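Long-range contacts in kinesin-like protein (PDB 5X3E), which is a kinesin-6 motor protein that probably couples ATP hydrolysis to movement along microtubules: residues 79-83 against 422-427; 365-369 against 382-388; 224-228 against 351-355; 36-42 against 405-411. All coordinates share one frame. Residues are numbered along the deposited sequence.

Contact 1. Residues 79-83 against 422-427; sequences KVFRF and MSALAF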
loop_
_atom_site.group_PDB
_atom_site.type_symbol
_atom_site.label_atom_id
_atom_site.label_comp_id
_atom_site.label_asym_id
_atom_site.label_seq_id
_atom_site.Cartn_x
_atom_site.Cartn_y
_atom_site.Cartn_z
ATOM N N LYS A 79 23.807 12.854 -14.452
ATOM C CA LYS A 79 22.484 13.402 -14.181
ATOM C C LYS A 79 22.305 13.610 -12.684
ATOM O O LYS A 79 22.886 12.896 -11.864
ATOM C CB LYS A 79 21.356 12.502 -14.712
ATOM C CG LYS A 79 21.173 12.543 -16.220
ATOM C CD LYS A 79 20.033 11.633 -16.655
ATOM C CE LYS A 79 19.932 11.535 -18.173
ATOM N NZ LYS A 79 18.965 10.484 -18.610
ATOM N N VAL A 80 21.482 14.598 -12.340
ATOM C CA VAL A 80 21.155 14.926 -10.959
ATOM C C VAL A 80 19.642 14.893 -10.814
ATOM O O VAL A 80 18.925 15.529 -11.595
ATOM C CB VAL A 80 21.713 16.302 -10.555
ATOM C CG1 VAL A 80 21.239 16.673 -9.164
ATOM C CG2 VAL A 80 23.221 16.290 -10.615
ATOM N N PHE A 81 19.156 14.154 -9.823
ATOM C CA PHE A 81 17.726 13.966 -9.632
ATOM C C PHE A 81 17.291 14.581 -8.311
ATOM O O PHE A 81 17.979 14.446 -7.295
ATOM C CB PHE A 81 17.367 12.485 -9.671
ATOM C CG PHE A 81 17.612 11.846 -11.000
ATOM C CD1 PHE A 81 18.742 11.076 -11.214
ATOM C CD2 PHE A 81 16.722 12.030 -12.043
ATOM C CE1 PHE A 81 18.970 10.486 -12.442
ATOM C CE2 PHE A 81 16.942 11.443 -13.271
ATOM C CZ PHE A 81 18.068 10.670 -13.472
ATOM N N ARG A 82 16.135 15.235 -8.328
ATOM C CA ARG A 82 15.593 15.901 -7.154
ATOM C C ARG A 82 14.350 15.164 -6.676
ATOM O O ARG A 82 13.421 14.929 -7.456
ATOM C CB ARG A 82 15.266 17.365 -7.461
ATOM C CG ARG A 82 14.824 18.162 -6.251
ATOM C CD ARG A 82 14.751 19.647 -6.573
ATOM N NE ARG A 82 14.305 20.430 -5.423
ATOM C CZ ARG A 82 15.119 20.878 -4.472
ATOM N NH1 ARG A 82 14.638 21.584 -3.456
ATOM N NH2 ARG A 82 16.418 20.619 -4.535
ATOM N N PHE A 83 14.336 14.808 -5.397
ATOM C CA PHE A 83 13.202 14.157 -4.763
ATOM C C PHE A 83 12.748 14.990 -3.572
ATOM O O PHE A 83 13.456 15.886 -3.105
ATOM C CB PHE A 83 13.564 12.740 -4.299
ATOM C CG PHE A 83 13.998 11.832 -5.406
ATOM C CD1 PHE A 83 13.065 11.128 -6.147
ATOM C CD2 PHE A 83 15.341 11.681 -5.706
ATOM C CE1 PHE A 83 13.463 10.288 -7.165
ATOM C CE2 PHE A 83 15.745 10.844 -6.723
ATOM C CZ PHE A 83 14.803 10.148 -7.455
ATOM N N MET A 422 19.020 4.334 -13.338
ATOM C CA MET A 422 18.670 5.416 -14.250
ATOM C C MET A 422 17.179 5.419 -14.552
ATOM O O MET A 422 16.572 6.485 -14.714
ATOM C CB MET A 422 19.483 5.296 -15.537
ATOM C CG MET A 422 20.942 5.650 -15.353
ATOM S SD MET A 422 21.105 7.383 -14.889
ATOM C CE MET A 422 20.159 8.145 -16.201
ATOM N N SER A 423 16.575 4.234 -14.652
ATOM C CA SER A 423 15.134 4.145 -14.856
ATOM C C SER A 423 14.375 4.412 -13.563
ATOM O O SER A 423 13.303 5.027 -13.583
ATOM C CB SER A 423 14.766 2.765 -15.399
ATOM O OG SER A 423 15.068 1.756 -14.450
ATOM N N ALA A 424 14.915 3.952 -12.431
ATOM C CA ALA A 424 14.239 4.140 -11.152
ATOM C C ALA A 424 14.244 5.602 -10.734
ATOM O O ALA A 424 13.279 6.087 -10.130
ATOM C CB ALA A 424 14.894 3.275 -10.077
ATOM N N LEU A 425 15.327 6.318 -11.034
ATOM C CA LEU A 425 15.414 7.733 -10.702
ATOM C C LEU A 425 14.677 8.613 -11.700
ATOM O O LEU A 425 14.539 9.814 -11.455
ATOM C CB LEU A 425 16.881 8.166 -10.608
ATOM C CG LEU A 425 17.752 7.503 -9.535
ATOM C CD1 LEU A 425 19.204 7.897 -9.710
ATOM C CD2 LEU A 425 17.281 7.846 -8.139
ATOM N N ALA A 426 14.215 8.052 -12.822
ATOM C CA ALA A 426 13.395 8.813 -13.757
ATOM C C ALA A 426 12.049 9.212 -13.162
ATOM O O ALA A 426 11.400 10.123 -13.686
ATOM C CB ALA A 426 13.174 8.009 -15.039
ATOM N N PHE A 427 11.618 8.553 -12.082
ATOM C CA PHE A 427 10.417 8.954 -11.358
ATOM C C PHE A 427 10.592 10.264 -10.602
ATOM O O PHE A 427 9.652 10.694 -9.924
ATOM C CB PHE A 427 10.003 7.852 -10.381
ATOM C CG PHE A 427 9.235 6.726 -11.017
ATOM C CD1 PHE A 427 7.891 6.869 -11.322
ATOM C CD2 PHE A 427 9.854 5.520 -11.299
ATOM C CE1 PHE A 427 7.180 5.832 -11.896
ATOM C CE2 PHE A 427 9.147 4.480 -11.877
ATOM C CZ PHE A 427 7.810 4.637 -12.174
#
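Apolar packing joins the inner strand 79-82 of a small four-stranded antiparallel sheet to the C-terminal part of the chain's last helix, around 418-424, and the residues that follow. Phe81 and Leu425 form the centre. CB of Leu425 sits 3.6 Å from the centroid of the Phe81 ring and 17° off its normal, a CH-pi contact over one face, while Phe81 CD2 lies 3.2 Å from Leu425 O. At the edge of the same ring, Phe81 CZ meets Met422 CE at 4.3 Å. Met422 CE also rests 3.5 Å from Lys79 CD, so the aliphatic part of the lysine covers the methionine. Phe83, just past the strand, continues the line: its CZ is 3.5 Å from Leu425 CD2, and it also packs on Val38 and Cys40 of the central sheet. Alternation along the strand turns Val80 away while Lys79 and Phe81 point toward the helix. Farther on the chain returns as strand 430-433, which pairs with 79-82 through Val80 and Arg82. No hydrogen bond crosses between 79-83 and 422-427: the small sheet is held against the helix by the fit and hydrophobic burial of its side chains, with the backbone pairing left to its neighbouring strands.

Contact 2. Residues 365-369 against 382-388; sequences QCIEV and EQVPYRQ. With SO4 (sulfate ion), chain K; SO4 (sulfate ion), chain M.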
loop_
_atom_site.group_PDB
_atom_site.type_symbol
_atom_site.label_atom_id
_atom_site.label_comp_id
_atom_site.label_asym_id
_atom_site.label_seq_id
_atom_site.Cartn_x
_atom_site.Cartn_y
_atom_site.Cartn_z
ATOM N N GLN A 365 4.108 7.060 -16.871
ATOM C CA GLN A 365 3.319 7.989 -17.673
ATOM C C GLN A 365 2.169 8.580 -16.867
ATOM O O GLN A 365 1.854 9.769 -17.000
ATOM C CB GLN A 365 2.789 7.280 -18.923
ATOM C CG GLN A 365 3.869 6.662 -19.795
ATOM C CD GLN A 365 3.299 5.777 -20.890
ATOM O OE1 GLN A 365 2.097 5.795 -21.156
ATOM N NE2 GLN A 365 4.164 4.996 -21.531
ATOM N N CYS A 366 1.536 7.768 -16.020
ATOM C CA CYS A 366 0.357 8.236 -15.299
ATOM C C CYS A 366 0.707 9.265 -14.229
ATOM O O CYS A 366 -0.005 10.266 -14.085
ATOM C CB CYS A 366 -0.401 7.052 -14.708
ATOM S SG CYS A 366 -1.354 6.155 -15.961
ATOM N N ILE A 367 1.789 9.057 -13.470
ATOM C CA ILE A 367 2.136 10.066 -12.466
ATOM C C ILE A 367 2.660 11.334 -13.127
ATOM O O ILE A 367 2.574 12.416 -12.535
ATOM C CB ILE A 367 3.168 9.573 -11.421
ATOM C CG1 ILE A 367 4.592 9.728 -11.942
ATOM C CG2 ILE A 367 2.903 8.133 -10.997
ATOM C CD1 ILE A 367 5.632 9.691 -10.860
ATOM N N GLU A 368 3.195 11.232 -14.349
ATOM C CA GLU A 368 3.606 12.432 -15.067
ATOM C C GLU A 368 2.394 13.222 -15.532
ATOM O O GLU A 368 2.386 14.457 -15.456
ATOM C CB GLU A 368 4.510 12.067 -16.244
ATOM C CG GLU A 368 5.903 11.628 -15.811
ATOM C CD GLU A 368 6.835 11.375 -16.977
ATOM O OE1 GLU A 368 7.326 12.357 -17.574
ATOM O OE2 GLU A 368 7.088 10.193 -17.289
ATOM N N VAL A 369 1.360 12.529 -16.017
ATOM C CA VAL A 369 0.096 13.196 -16.316
ATOM C C VAL A 369 -0.518 13.756 -15.039
ATOM O O VAL A 369 -1.117 14.840 -15.043
ATOM C CB VAL A 369 -0.863 12.229 -17.037
ATOM C CG1 VAL A 369 -2.209 12.893 -17.281
ATOM C CG2 VAL A 369 -0.256 11.775 -18.352
ATOM N N GLU A 382 -5.479 16.871 -18.891
ATOM C CA GLU A 382 -5.335 15.751 -19.809
ATOM C C GLU A 382 -5.662 14.410 -19.162
ATOM O O GLU A 382 -5.528 14.223 -17.950
ATOM C CB GLU A 382 -3.930 15.704 -20.412
ATOM C CG GLU A 382 -2.801 15.946 -19.446
ATOM C CD GLU A 382 -1.455 15.898 -20.137
ATOM O OE1 GLU A 382 -1.375 15.317 -21.238
ATOM O OE2 GLU A 382 -0.482 16.452 -19.590
ATOM N N GLN A 383 -6.093 13.480 -20.011
ATOM C CA GLN A 383 -6.524 12.162 -19.575
ATOM C C GLN A 383 -5.350 11.370 -19.012
ATOM O O GLN A 383 -4.230 11.438 -19.524
ATOM C CB GLN A 383 -7.157 11.414 -20.755
ATOM C CG GLN A 383 -7.570 9.976 -20.476
ATOM C CD GLN A 383 -8.768 9.879 -19.556
ATOM O OE1 GLN A 383 -8.750 9.140 -18.572
ATOM N NE2 GLN A 383 -9.823 10.622 -19.875
ATOM N N VAL A 384 -5.616 10.621 -17.948
ATOM C CA VAL A 384 -4.634 9.716 -17.358
ATOM C C VAL A 384 -4.785 8.362 -18.047
ATOM O O VAL A 384 -5.891 7.796 -18.034
ATOM C CB VAL A 384 -4.830 9.585 -15.843
ATOM C CG1 VAL A 384 -3.795 8.650 -15.250
ATOM C CG2 VAL A 384 -4.761 10.946 -15.184
ATOM N N PRO A 385 -3.731 7.823 -18.668
ATOM C CA PRO A 385 -3.835 6.556 -19.419
ATOM C C PRO A 385 -3.870 5.331 -18.508
ATOM O O PRO A 385 -3.100 4.382 -18.666
ATOM C CB PRO A 385 -2.575 6.595 -20.295
ATOM C CG PRO A 385 -1.592 7.377 -19.485
ATOM C CD PRO A 385 -2.391 8.429 -18.774
ATOM N N TYR A 386 -4.803 5.335 -17.553
ATOM C CA TYR A 386 -4.797 4.307 -16.521
ATOM C C TYR A 386 -5.262 2.945 -17.018
ATOM O O TYR A 386 -5.021 1.947 -16.330
ATOM C CB TYR A 386 -5.646 4.735 -15.316
ATOM C CG TYR A 386 -7.088 5.073 -15.626
ATOM C CD1 TYR A 386 -8.047 4.077 -15.766
ATOM C CD2 TYR A 386 -7.492 6.393 -15.753
ATOM C CE1 TYR A 386 -9.366 4.388 -16.046
ATOM C CE2 TYR A 386 -8.805 6.712 -16.029
ATOM C CZ TYR A 386 -9.736 5.707 -16.175
ATOM O OH TYR A 386 -11.044 6.026 -16.446
ATOM N N ARG A 387 -5.906 2.868 -18.183
ATOM C CA ARG A 387 -6.392 1.575 -18.656
ATOM C C ARG A 387 -5.315 0.734 -19.324
ATOM O O ARG A 387 -5.566 -0.437 -19.620
ATOM C CB ARG A 387 -7.556 1.773 -19.628
ATOM C CG ARG A 387 -8.772 2.393 -18.983
ATOM C CD ARG A 387 -9.926 2.547 -19.953
ATOM N NE ARG A 387 -11.053 3.200 -19.298
ATOM C CZ ARG A 387 -11.942 2.563 -18.541
ATOM N NH1 ARG A 387 -11.831 1.255 -18.345
ATOM N NH2 ARG A 387 -12.936 3.233 -17.972
ATOM N N GLN A 388 -4.124 1.289 -19.546
ATOM C CA GLN A 388 -3.076 0.574 -20.264
ATOM C C GLN A 388 -2.467 -0.568 -19.454
ATOM O O GLN A 388 -1.643 -1.311 -19.999
ATOM C CB GLN A 388 -1.987 1.551 -20.710
ATOM C CG GLN A 388 -2.512 2.722 -21.530
ATOM C CD GLN A 388 -1.403 3.521 -22.190
ATOM O OE1 GLN A 388 -0.229 3.383 -21.839
ATOM N NE2 GLN A 388 -1.769 4.355 -23.158
HETATM S S SO4 K . -6.649 5.014 -21.974
HETATM O O1 SO4 K . -6.691 5.143 -20.518
HETATM O O2 SO4 K . -5.268 5.087 -22.442
HETATM O O3 SO4 K . -7.214 3.723 -22.360
HETATM O O4 SO4 K . -7.423 6.091 -22.586
HETATM S S SO4 M . -13.881 1.379 -15.275
HETATM O O1 SO4 M . -14.111 0.282 -14.336
HETATM O O2 SO4 M . -13.114 2.448 -14.639
HETATM O O3 SO4 M . -13.158 0.862 -16.434
HETATM O O4 SO4 M . -15.159 1.923 -15.720
#
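Val369 overlaps the extended backbone of 382-384 and the ring of Pro385. Val369 CG1 lies 3.6 Å from Glu382 O, 3.4 Å from Gln383 O and 3.8 Å from Val384 CG2, and Val369 CG2 is 4.0 Å from Pro385 CD. One turn back, Cys366 fills the next gap, with SG 3.6 Å from Val384 CG1 and 3.7 Å from Pro385 CG. Thr392 and Leu399 of the short helices that follow also touch Cys366. Pro385 is the centre of an inverse gamma turn, closed by a weak, short bond from Tyr386 N to Val384 O (2.7 Å), which bends the chain from its run along helix 350-375 toward helix 390-394. In kinesins a long helix, a loop carrying the sequence PYR and a following short helix contribute to the microtubule-binding face; 350-375, the 382-388 loop and 390-394 probably do so here. No hydrogen bond links the two segments; at the exposed margin Gln365 OE1 and Gln388 OE1, both acceptors as modelled, are 3.4 Å apart. Beyond the turn Arg387 gathers anions probably left from crystallisation: Arg387 NH1 makes a very short 2.4 Å bond to O3 of sulfate M, with a weaker one from NH2 to that O3 (2.8 Å), and its backbone N reaches O1 of sulfate K weakly at 3.4 Å.

Contact 3. Residues 224-228 against 351-355; sequences IYNNY and AEANS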
loop_
_atom_site.group_PDB
_atom_site.type_symbol
_atom_site.label_atom_id
_atom_site.label_comp_id
_atom_site.label_asym_id
_atom_site.label_seq_id
_atom_site.Cartn_x
_atom_site.Cartn_y
_atom_site.Cartn_z
ATOM N N ILE A 224 -1.138 -8.609 -8.234
ATOM C CA ILE A 224 -1.265 -8.418 -9.674
ATOM C C ILE A 224 -0.045 -9.067 -10.317
ATOM O O ILE A 224 1.081 -8.573 -10.176
ATOM C CB ILE A 224 -1.380 -6.937 -10.047
ATOM C CG1 ILE A 224 -2.686 -6.363 -9.505
ATOM C CG2 ILE A 224 -1.309 -6.763 -11.555
ATOM C CD1 ILE A 224 -2.783 -4.865 -9.628
ATOM N N TYR A 225 -0.262 -10.192 -10.995
ATOM C CA TYR A 225 0.823 -10.970 -11.584
ATOM C C TYR A 225 0.454 -11.337 -13.015
ATOM O O TYR A 225 -0.571 -11.989 -13.238
ATOM C CB TYR A 225 1.092 -12.225 -10.752
ATOM C CG TYR A 225 2.060 -13.183 -11.385
ATOM C CD1 TYR A 225 3.395 -12.842 -11.541
ATOM C CD2 TYR A 225 1.646 -14.431 -11.823
ATOM C CE1 TYR A 225 4.290 -13.716 -12.117
ATOM C CE2 TYR A 225 2.533 -15.313 -12.401
ATOM C CZ TYR A 225 3.854 -14.952 -12.547
ATOM O OH TYR A 225 4.747 -15.828 -13.122
ATOM N N ASN A 226 1.289 -10.932 -13.973
ATOM C CA ASN A 226 1.088 -11.236 -15.394
ATOM C C ASN A 226 -0.254 -10.705 -15.898
ATOM O O ASN A 226 -1.021 -11.413 -16.551
ATOM C CB ASN A 226 1.207 -12.738 -15.660
ATOM C CG ASN A 226 1.651 -13.044 -17.083
ATOM O OD1 ASN A 226 1.397 -12.274 -18.010
ATOM N ND2 ASN A 226 2.316 -14.177 -17.260
ATOM N N ASN A 227 -0.529 -9.437 -15.584
ATOM C CA ASN A 227 -1.751 -8.725 -15.969
ATOM C C ASN A 227 -3.023 -9.417 -15.476
ATOM O O ASN A 227 -4.122 -9.115 -15.949
ATOM C CB ASN A 227 -1.825 -8.510 -17.485
ATOM C CG ASN A 227 -2.470 -7.187 -17.849
ATOM O OD1 ASN A 227 -2.215 -6.163 -17.209
ATOM N ND2 ASN A 227 -3.323 -7.201 -18.869
ATOM N N TYR A 228 -2.895 -10.334 -14.523
ATOM C CA TYR A 228 -4.031 -10.969 -13.874
ATOM C C TYR A 228 -4.014 -10.618 -12.395
ATOM O O TYR A 228 -2.952 -10.401 -11.801
ATOM C CB TYR A 228 -4.003 -12.487 -14.052
ATOM C CG TYR A 228 -4.327 -12.948 -15.455
ATOM C CD1 TYR A 228 -5.412 -12.422 -16.149
ATOM C CD2 TYR A 228 -3.544 -13.899 -16.091
ATOM C CE1 TYR A 228 -5.716 -12.844 -17.433
ATOM C CE2 TYR A 228 -3.837 -14.325 -17.378
ATOM C CZ TYR A 228 -4.924 -13.794 -18.045
ATOM O OH TYR A 228 -5.221 -14.213 -19.323
ATOM N N ALA A 351 6.389 -13.344 -21.197
ATOM C CA ALA A 351 5.200 -12.519 -21.001
ATOM C C ALA A 351 5.185 -11.892 -19.615
ATOM O O ALA A 351 4.662 -10.784 -19.437
ATOM C CB ALA A 351 3.935 -13.349 -21.223
ATOM N N GLU A 352 5.759 -12.584 -18.627
ATOM C CA GLU A 352 5.822 -12.060 -17.267
ATOM C C GLU A 352 6.641 -10.776 -17.213
ATOM O O GLU A 352 6.216 -9.778 -16.619
ATOM C CB GLU A 352 6.403 -13.126 -16.333
ATOM C CG GLU A 352 6.608 -12.683 -14.895
ATOM C CD GLU A 352 7.239 -13.769 -14.037
ATOM O OE1 GLU A 352 8.175 -13.461 -13.268
ATOM O OE2 GLU A 352 6.818 -14.940 -14.156
ATOM N N ALA A 353 7.824 -10.781 -17.837
ATOM C CA ALA A 353 8.652 -9.578 -17.846
ATOM C C ALA A 353 8.042 -8.462 -18.688
ATOM O O ALA A 353 8.174 -7.284 -18.332
ATOM C CB ALA A 353 10.057 -9.915 -18.348
ATOM N N ASN A 354 7.344 -8.800 -19.779
ATOM C CA ASN A 354 6.713 -7.759 -20.586
ATOM C C ASN A 354 5.540 -7.115 -19.858
ATOM O O ASN A 354 5.317 -5.908 -19.984
ATOM C CB ASN A 354 6.284 -8.313 -21.945
ATOM C CG ASN A 354 7.467 -8.730 -22.802
ATOM O OD1 ASN A 354 8.178 -7.884 -23.354
ATOM N ND2 ASN A 354 7.681 -10.034 -22.925
ATOM N N SER A 355 4.764 -7.903 -19.111
ATOM C CA SER A 355 3.694 -7.318 -18.314
ATOM C C SER A 355 4.253 -6.381 -17.249
ATOM O O SER A 355 3.706 -5.296 -17.017
ATOM C CB SER A 355 2.841 -8.417 -17.680
ATOM O OG SER A 355 2.205 -9.191 -18.679
#
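Tyr225 OH donates a very short hydrogen bond, 2.5 Å, to Glu352 OE2, the one settled polar link between the tip of a beta hairpin and the start of helix 350-375. The carboxylate lies at the edge of the tyrosine ring, near its plane. Its other oxygen, OE1, is held in a salt bridge by Arg294, so both carboxylate oxygens of Glu352 have partners; Tyr225 OH has a further, weak partner in Ser285. Nearer the solvent, Ser355 OG has two acceptors for a single proton: Asn226 OD1 across the gap at 3.3 Å and, one helical turn back, Ala351 O at 3.0 Å. The geometry does not choose between them. Ala351 O already accepts the regular helical bond from Ser355 N (2.9 Å). Asn227 OD1 instead turns to a weak bond with Lys390 N. Asn226 and Asn227 are the central pair of a type I' turn, both with positive phi. This tight turn is closed by Tyr228 N to Tyr225 O (3.1 Å) and Tyr225 N to Tyr228 O (2.8 Å), as expected of a two-residue hairpin. The turn joins strands 213-225 and 228-231. It rests sideways on the first turns of helix 350-375, which corresponds to the switch II helix of kinesins, while Ile224 packs behind it on helix 390-394.

Contact 4. Residues 36-42 against 405-411; sequences IEVVCRL and IRMVICV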
loop_
_atom_site.group_PDB
_atom_site.type_symbol
_atom_site.label_atom_id
_atom_site.label_comp_id
_atom_site.label_asym_id
_atom_site.label_seq_id
_atom_site.Cartn_x
_atom_site.Cartn_y
_atom_site.Cartn_z
ATOM N N ILE A 36 1.390 14.430 -5.312
ATOM C CA ILE A 36 2.201 13.227 -5.219
ATOM C C ILE A 36 3.617 13.617 -4.813
ATOM O O ILE A 36 4.170 14.620 -5.287
ATOM C CB ILE A 36 2.194 12.442 -6.543
ATOM C CG1 ILE A 36 3.122 11.226 -6.434
ATOM C CG2 ILE A 36 2.599 13.329 -7.708
ATOM C CD1 ILE A 36 3.150 10.360 -7.665
ATOM N N GLU A 37 4.199 12.844 -3.902
ATOM C CA GLU A 37 5.588 13.016 -3.513
ATOM C C GLU A 37 6.355 11.747 -3.846
ATOM O O GLU A 37 5.840 10.637 -3.681
ATOM C CB GLU A 37 5.724 13.336 -2.020
ATOM C CG GLU A 37 7.127 13.767 -1.619
ATOM C CD GLU A 37 7.331 13.843 -0.116
ATOM O OE1 GLU A 37 8.160 14.668 0.320
ATOM O OE2 GLU A 37 6.654 13.102 0.630
ATOM N N VAL A 38 7.580 11.918 -4.329
ATOM C CA VAL A 38 8.477 10.807 -4.611
ATOM C C VAL A 38 9.711 10.974 -3.741
ATOM O O VAL A 38 10.363 12.026 -3.775
ATOM C CB VAL A 38 8.863 10.739 -6.097
ATOM C CG1 VAL A 38 9.786 9.565 -6.344
ATOM C CG2 VAL A 38 7.619 10.625 -6.954
ATOM N N VAL A 39 10.028 9.943 -2.959
ATOM C CA VAL A 39 11.219 9.944 -2.123
ATOM C C VAL A 39 12.074 8.752 -2.529
ATOM O O VAL A 39 11.609 7.807 -3.174
ATOM C CB VAL A 39 10.901 9.897 -0.614
ATOM C CG1 VAL A 39 9.910 10.990 -0.240
ATOM C CG2 VAL A 39 10.390 8.519 -0.212
ATOM N N CYS A 40 13.346 8.817 -2.161
ATOM C CA CYS A 40 14.325 7.826 -2.574
ATOM C C CYS A 40 15.104 7.352 -1.353
ATOM O O CYS A 40 15.418 8.147 -0.462
ATOM C CB CYS A 40 15.263 8.411 -3.639
ATOM S SG CYS A 40 16.510 7.276 -4.258
ATOM N N ARG A 41 15.403 6.053 -1.310
ATOM C CA ARG A 41 16.096 5.452 -0.174
ATOM C C ARG A 41 17.251 4.598 -0.673
ATOM O O ARG A 41 17.037 3.629 -1.410
ATOM C CB ARG A 41 15.158 4.606 0.686
ATOM C CG ARG A 41 15.879 3.984 1.866
ATOM C CD ARG A 41 15.020 3.000 2.625
ATOM N NE ARG A 41 15.545 2.790 3.970
ATOM C CZ ARG A 41 15.050 1.918 4.839
ATOM N NH1 ARG A 41 14.015 1.162 4.502
ATOM N NH2 ARG A 41 15.591 1.800 6.044
ATOM N N LEU A 42 18.465 4.944 -0.243
ATOM C CA LEU A 42 19.649 4.169 -0.589
ATOM C C LEU A 42 19.826 3.016 0.397
ATOM O O LEU A 42 19.703 3.204 1.614
ATOM C CB LEU A 42 20.897 5.059 -0.555
ATOM C CG LEU A 42 20.925 6.407 -1.284
ATOM C CD1 LEU A 42 22.366 6.898 -1.434
ATOM C CD2 LEU A 42 20.215 6.377 -2.613
ATOM N N ILE A 405 -0.712 10.280 -2.786
ATOM C CA ILE A 405 0.192 9.273 -3.332
ATOM C C ILE A 405 1.611 9.615 -2.898
ATOM O O ILE A 405 2.063 10.754 -3.072
ATOM C CB ILE A 405 0.110 9.191 -4.868
ATOM C CG1 ILE A 405 -1.321 8.954 -5.336
ATOM C CG2 ILE A 405 1.022 8.089 -5.396
ATOM C CD1 ILE A 405 -1.429 8.872 -6.846
ATOM N N ARG A 406 2.312 8.638 -2.330
ATOM C CA ARG A 406 3.742 8.769 -2.075
ATOM C C ARG A 406 4.457 7.561 -2.658
ATOM O O ARG A 406 4.085 6.416 -2.375
ATOM C CB ARG A 406 4.054 8.899 -0.575
ATOM C CG ARG A 406 5.551 8.893 -0.271
ATOM C CD ARG A 406 5.895 9.404 1.134
ATOM N NE ARG A 406 5.486 10.790 1.354
ATOM C CZ ARG A 406 4.530 11.164 2.200
ATOM N NH1 ARG A 406 3.885 10.257 2.922
ATOM N NH2 ARG A 406 4.222 12.447 2.333
ATOM N N MET A 407 5.498 7.814 -3.442
ATOM C CA MET A 407 6.304 6.755 -4.028
ATOM C C MET A 407 7.685 6.752 -3.387
ATOM O O MET A 407 8.324 7.804 -3.253
ATOM C CB MET A 407 6.421 6.926 -5.546
ATOM C CG MET A 407 7.283 5.862 -6.208
ATOM S SD MET A 407 6.691 5.405 -7.849
ATOM C CE MET A 407 6.017 6.971 -8.392
ATOM N N VAL A 408 8.127 5.570 -2.976
ATOM C CA VAL A 408 9.434 5.372 -2.366
ATOM C C VAL A 408 10.298 4.625 -3.373
ATOM O O VAL A 408 10.102 3.425 -3.603
ATOM C CB VAL A 408 9.334 4.604 -1.043
ATOM C CG1 VAL A 408 10.714 4.397 -0.453
ATOM C CG2 VAL A 408 8.429 5.343 -0.073
ATOM N N ILE A 409 11.237 5.334 -3.991
ATOM C CA ILE A 409 12.170 4.738 -4.940
ATOM C C ILE A 409 13.345 4.170 -4.155
ATOM O O ILE A 409 14.146 4.916 -3.592
ATOM C CB ILE A 409 12.647 5.758 -5.981
ATOM C CG1 ILE A 409 11.457 6.390 -6.694
ATOM C CG2 ILE A 409 13.572 5.094 -6.989
ATOM C CD1 ILE A 409 10.641 5.408 -7.476
ATOM N N CYS A 410 13.447 2.846 -4.116
ATOM C CA CYS A 410 14.589 2.178 -3.508
ATOM C C CYS A 410 15.642 1.929 -4.580
ATOM O O CYS A 410 15.334 1.368 -5.637
ATOM C CB CYS A 410 14.151 0.859 -2.867
ATOM S SG CYS A 410 12.961 1.059 -1.508
ATOM N N VAL A 411 16.884 2.324 -4.310
ATOM C CA VAL A 411 17.964 2.170 -5.282
ATOM C C VAL A 411 19.203 1.627 -4.583
ATOM O O VAL A 411 19.476 1.961 -3.426
ATOM C CB VAL A 411 18.294 3.490 -6.011
ATOM C CG1 VAL A 411 17.165 3.893 -6.953
ATOM C CG2 VAL A 411 18.568 4.581 -5.018
#
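Glu37, Met407 and Val411 bury the most surface where strands 37-42 and 404-411 run parallel in register. Met407 bonds through both its N and its O to the neighbouring strand: Met407 N donates to Glu37 O (2.9 Å) and Val39 N to Met407 O (2.8 Å), while Met407 CB packs 4.1 Å from Val38 CG2. The alternation continues through Val39 and Arg41 to Val411, whose N reaches Arg41 O at 3.2 Å. On the face shared by Val38, Cys40 and Leu42, Val411 CG2 lies 3.5 Å from Cys40 SG and 3.4 Å from Leu42 CD2. Glu37 points to the other face, where its OE2 forms a salt bridge with Arg406 NE (2.7 Å). The pair belongs to a wider charge network, since Glu37 OE1 binds Arg99 and Arg406 NH2 binds Asp103, both on helix 93-109. Six backbone bonds in all zip the strands. Strand 404-411 lies between 37-42 and 114-119, in the central sheet of the P-loop NTPase core, and Cys410 touches Ser124 of the probable P-loop. Helix 93-109 covers the face of Glu37, Val39 and Arg41; helix 350-375 packs on the opposite face, at Val38 and Met407.

How the contacts relate
Contact 4 is the buried core of the set, a parallel strand pair held by backbone bonds; contacts 1, 2 and 3 lie farther out and are only partly buried. Contact 1 adjoins it directly, Phe427 CD1 packing 3.5 Å from Met407 CE and Phe83 CB 3.3 Å from Val38 O. Contacts 2 and 3 both use helix 350-375, the centres of the two contacts lying about 19 Å apart: the first is apolar, the second largely polar. Ile367, on the helix face turned away from the 382-388 loop, joins contact 2 to both Met407 of contact 4 and Phe427 of contact 1. Contact 3 touches none of the others, though its hairpin belongs to the same sheet as contact 4.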